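Local coordinates for ubiquitin domain-containing protein DSK2,putative (Plasmodium falciparum, PDB 6JL3), which probably acts as a ubiquitin shuttle factor, its ubiquitin-like domain being recognised by receptors of the proteasome, at residues 6-11 with 68-73. Residues are numbered along the deposited sequence; the frame is centred on the assembly and turned at random.
Sequences NVSFKV and GNTMHL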
ATOM      1  N   ASN A   6       9.656   5.905   1.746  1.00 11.35           N
ATOM      2  CA  ASN A   6       8.372   6.304   2.299  1.00 11.06           C
ATOM      3  C   ASN A   6       7.278   6.160   1.251  1.00 11.41           C
ATOM      4  O   ASN A   6       7.452   6.547   0.092  1.00 13.98           O
ATOM      5  CB  ASN A   6       8.413   7.758   2.775  1.00 13.92           C
ATOM      6  CG  ASN A   6       9.249   7.937   4.019  1.00 20.66           C
ATOM      7  OD1 ASN A   6       9.106   7.195   4.993  1.00 22.13           O
ATOM      8  ND2 ASN A   6      10.135   8.923   3.993  0.66 23.37           N
ATOM      9  N   VAL A   7       6.152   5.589   1.665  1.00  9.95           N
ATOM     10  CA  VAL A   7       4.946   5.530   0.854  1.00 10.80           C
ATOM     11  C   VAL A   7       3.794   6.054   1.698  1.00 10.18           C
ATOM     12  O   VAL A   7       3.619   5.643   2.853  1.00 11.22           O
ATOM     13  CB  VAL A   7       4.651   4.103   0.356  1.00 12.38           C
ATOM     14  CG1 VAL A   7       3.343   4.059  -0.423  1.00 13.78           C
ATOM     15  CG2 VAL A   7       5.814   3.597  -0.491  1.00 14.73           C
ATOM     16  N   SER A   8       3.029   6.979   1.134  1.00 10.09           N
ATOM     17  CA  SER A   8       1.878   7.560   1.799  1.00 10.38           C
ATOM     18  C   SER A   8       0.605   6.920   1.270  1.00 10.53           C
ATOM     19  O   SER A   8       0.525   6.525   0.106  1.00 12.17           O
ATOM     20  CB  SER A   8       1.829   9.066   1.558  1.00 13.20           C
ATOM     21  OG  SER A   8       2.937   9.703   2.159  1.00 15.12           O
ATOM     22  N   PHE A   9      -0.394   6.831   2.140  1.00  9.84           N
ATOM     23  CA  PHE A   9      -1.690   6.278   1.793  1.00 10.08           C
ATOM     24  C   PHE A   9      -2.790   7.286   2.067  1.00 10.88           C
ATOM     25  O   PHE A   9      -2.823   7.919   3.131  1.00 13.51           O
ATOM     26  CB  PHE A   9      -1.971   5.014   2.591  1.00 10.81           C
ATOM     27  CG  PHE A   9      -1.185   3.860   2.114  1.00 11.43           C
ATOM     28  CD1 PHE A   9       0.091   3.647   2.593  1.00 13.43           C
ATOM     29  CD2 PHE A   9      -1.693   3.017   1.142  1.00 14.16           C
ATOM     30  CE1 PHE A   9       0.834   2.601   2.133  1.00 16.57           C
ATOM     31  CE2 PHE A   9      -0.953   1.963   0.682  1.00 14.61           C
ATOM     32  CZ  PHE A   9       0.313   1.758   1.176  1.00 14.78           C
ATOM     33  N   LYS A  10      -3.685   7.426   1.098  1.00 10.32           N
ATOM     34  CA  LYS A  10      -4.959   8.103   1.266  1.00 11.00           C
ATOM     35  C   LYS A  10      -6.023   7.021   1.343  1.00 10.40           C
ATOM     36  O   LYS A  10      -6.171   6.223   0.403  1.00 11.99           O
ATOM     37  CB  LYS A  10      -5.215   9.049   0.102  1.00 12.48           C
ATOM     38  CG  LYS A  10      -4.281  10.242   0.123  1.00 15.20           C
ATOM     39  CD  LYS A  10      -4.526  11.168  -1.043  1.00 20.55           C
ATOM     40  CE  LYS A  10      -3.806  12.498  -0.866  1.00 24.88           C
ATOM     41  NZ  LYS A  10      -4.198  13.460  -1.940  1.00 29.97           N
ATOM     42  N   VAL A  11      -6.727   6.974   2.471  1.00 10.21           N
ATOM     43  CA  VAL A  11      -7.679   5.920   2.780  1.00 10.67           C
ATOM     44  C   VAL A  11      -9.078   6.512   2.820  1.00 11.05           C
ATOM     45  O   VAL A  11      -9.277   7.630   3.316  1.00 11.50           O
ATOM     46  CB  VAL A  11      -7.341   5.282   4.144  1.00 11.38           C
ATOM     47  CG1 VAL A  11      -8.201   4.057   4.394  1.00 12.94           C
ATOM     48  CG2 VAL A  11      -5.857   4.955   4.237  1.00 13.24           C
ATOM     49  N   GLY A  68       8.321   8.511  -1.620  1.00 10.12           N
ATOM     50  CA  GLY A  68       7.419   9.644  -1.619  1.00 10.64           C
ATOM     51  C   GLY A  68       6.113   9.415  -2.349  1.00 10.64           C
ATOM     52  O   GLY A  68       5.228  10.272  -2.271  1.00 12.11           O
ATOM     53  N   ASN A  69       5.966   8.295  -3.052  1.00  9.62           N
ATOM     54  CA  ASN A  69       4.730   8.030  -3.774  1.00 10.16           C
ATOM     55  C   ASN A  69       3.546   7.945  -2.812  1.00 10.21           C
ATOM     56  O   ASN A  69       3.686   7.563  -1.646  1.00 11.47           O
ATOM     57  CB  ASN A  69       4.811   6.700  -4.546  1.00 10.50           C
ATOM     58  CG  ASN A  69       5.618   6.764  -5.855  1.00 11.23           C
ATOM     59  OD1 ASN A  69       5.927   5.716  -6.428  1.00 12.00           O
ATOM     60  ND2 ASN A  69       5.947   7.961  -6.328  1.00 12.62           N
ATOM     61  N   THR A  70       2.369   8.267  -3.337  1.00 10.36           N
ATOM     62  CA  THR A  70       1.106   8.102  -2.638  1.00 11.15           C
ATOM     63  C   THR A  70       0.279   7.039  -3.350  1.00 11.00           C
ATOM     64  O   THR A  70       0.220   7.000  -4.580  1.00 14.55           O
ATOM     65  CB  THR A  70       0.327   9.427  -2.581  1.00 14.04           C
ATOM     66  OG1 THR A  70       1.101  10.398  -1.864  0.70 11.48           O
ATOM     67  CG2 THR A  70      -1.020   9.248  -1.895  1.00 16.28           C
ATOM     68  N   MET A  71      -0.325   6.158  -2.568  1.00  9.33           N
ATOM     69  CA  MET A  71      -1.271   5.167  -3.047  1.00  9.47           C
ATOM     70  C   MET A  71      -2.608   5.415  -2.366  1.00  9.44           C
ATOM     71  O   MET A  71      -2.692   6.096  -1.341  1.00 10.57           O
ATOM     72  CB  MET A  71      -0.793   3.756  -2.703  1.00 10.77           C
ATOM     73  CG  MET A  71       0.600   3.444  -3.213  1.00 11.04           C
ATOM     74  SD  MET A  71       1.006   1.701  -3.037  1.00 12.36           S
ATOM     75  CE  MET A  71       2.657   1.649  -3.720  1.00 12.78           C
ATOM     76  N   HIS A  72      -3.665   4.860  -2.943  1.00  8.79           N
ATOM     77  CA  HIS A  72      -4.969   4.886  -2.310  1.00  9.08           C
ATOM     78  C   HIS A  72      -5.299   3.509  -1.768  1.00  9.20           C
ATOM     79  O   HIS A  72      -4.956   2.488  -2.367  1.00 10.74           O
ATOM     80  CB  HIS A  72      -6.061   5.339  -3.271  1.00 11.30           C
ATOM     81  CG  HIS A  72      -6.005   6.791  -3.586  1.00 12.91           C
ATOM     82  ND1 HIS A  72      -5.073   7.327  -4.446  1.00 14.89           N
ATOM     83  CD2 HIS A  72      -6.754   7.830  -3.146  1.00 15.90           C
ATOM     84  CE1 HIS A  72      -5.258   8.631  -4.536  1.00 19.18           C
ATOM     85  NE2 HIS A  72      -6.272   8.963  -3.756  1.00 19.81           N
ATOM     86  N   LEU A  73      -5.962   3.491  -0.630  1.00  9.19           N
ATOM     87  CA  LEU A  73      -6.452   2.268  -0.010  1.00  9.32           C
ATOM     88  C   LEU A  73      -7.964   2.377   0.111  1.00  9.47           C
ATOM     89  O   LEU A  73      -8.479   3.313   0.739  1.00 10.70           O
ATOM     90  CB  LEU A  73      -5.802   2.084   1.359  1.00 10.94           C
ATOM     91  CG  LEU A  73      -6.202   0.833   2.121  1.00 11.67           C
ATOM     92  CD1 LEU A  73      -5.789  -0.417   1.380  1.00 16.06           C
ATOM     93  CD2 LEU A  73      -5.575   0.885   3.503  1.00 14.32           C
TER
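F9 and M71 stand as neighbours on the buried face of two parallel strands, running in a common direction, with V7, V11 and L73 around them. The F9 ring meets M71 through CE2, 3.8 Å from M71 CB. M71 CG, anti to the carbonyl carbon (chi1 -55°), lies 4.0 Å from V7 CG1; the extended rest of the chain then sets SD obliquely off the F9 ring, 5.0 Å from its centroid, a Met-aromatic contact. A slim, unbranched chain suits this buried place, and helix 27-35 covers it, L30 touching both F9 and M71. V11 CG2 meets L73 CB at 4.1 Å, beta-branched valine fitting an extended strand.

The other face is polar. The extended K10 chain passes beside the H72 ring, CB 3.8 Å from H72 CD2, and crosses T70 obliquely, CG near T70 CG2; K10 NZ, 5.3 Å from H72 NE2, probably disfavours protonation of the imidazole. S8 OG is hydrogen-bonded to T18 OG1 on strand 15-21.

Between the faces the backbones are joined by nearly straight hydrogen bonds, S8 and K10 each using N-H and C=O, as with M71 N to S8 O at 2.8 Å. In the preceding loop G68, whose positive phi (99°) suits glycine, donates its N-H to N6 O. First and last strands paired in parallel at the sheet's centre, against one helix, are the signature of the ubiquitin beta-grasp fold.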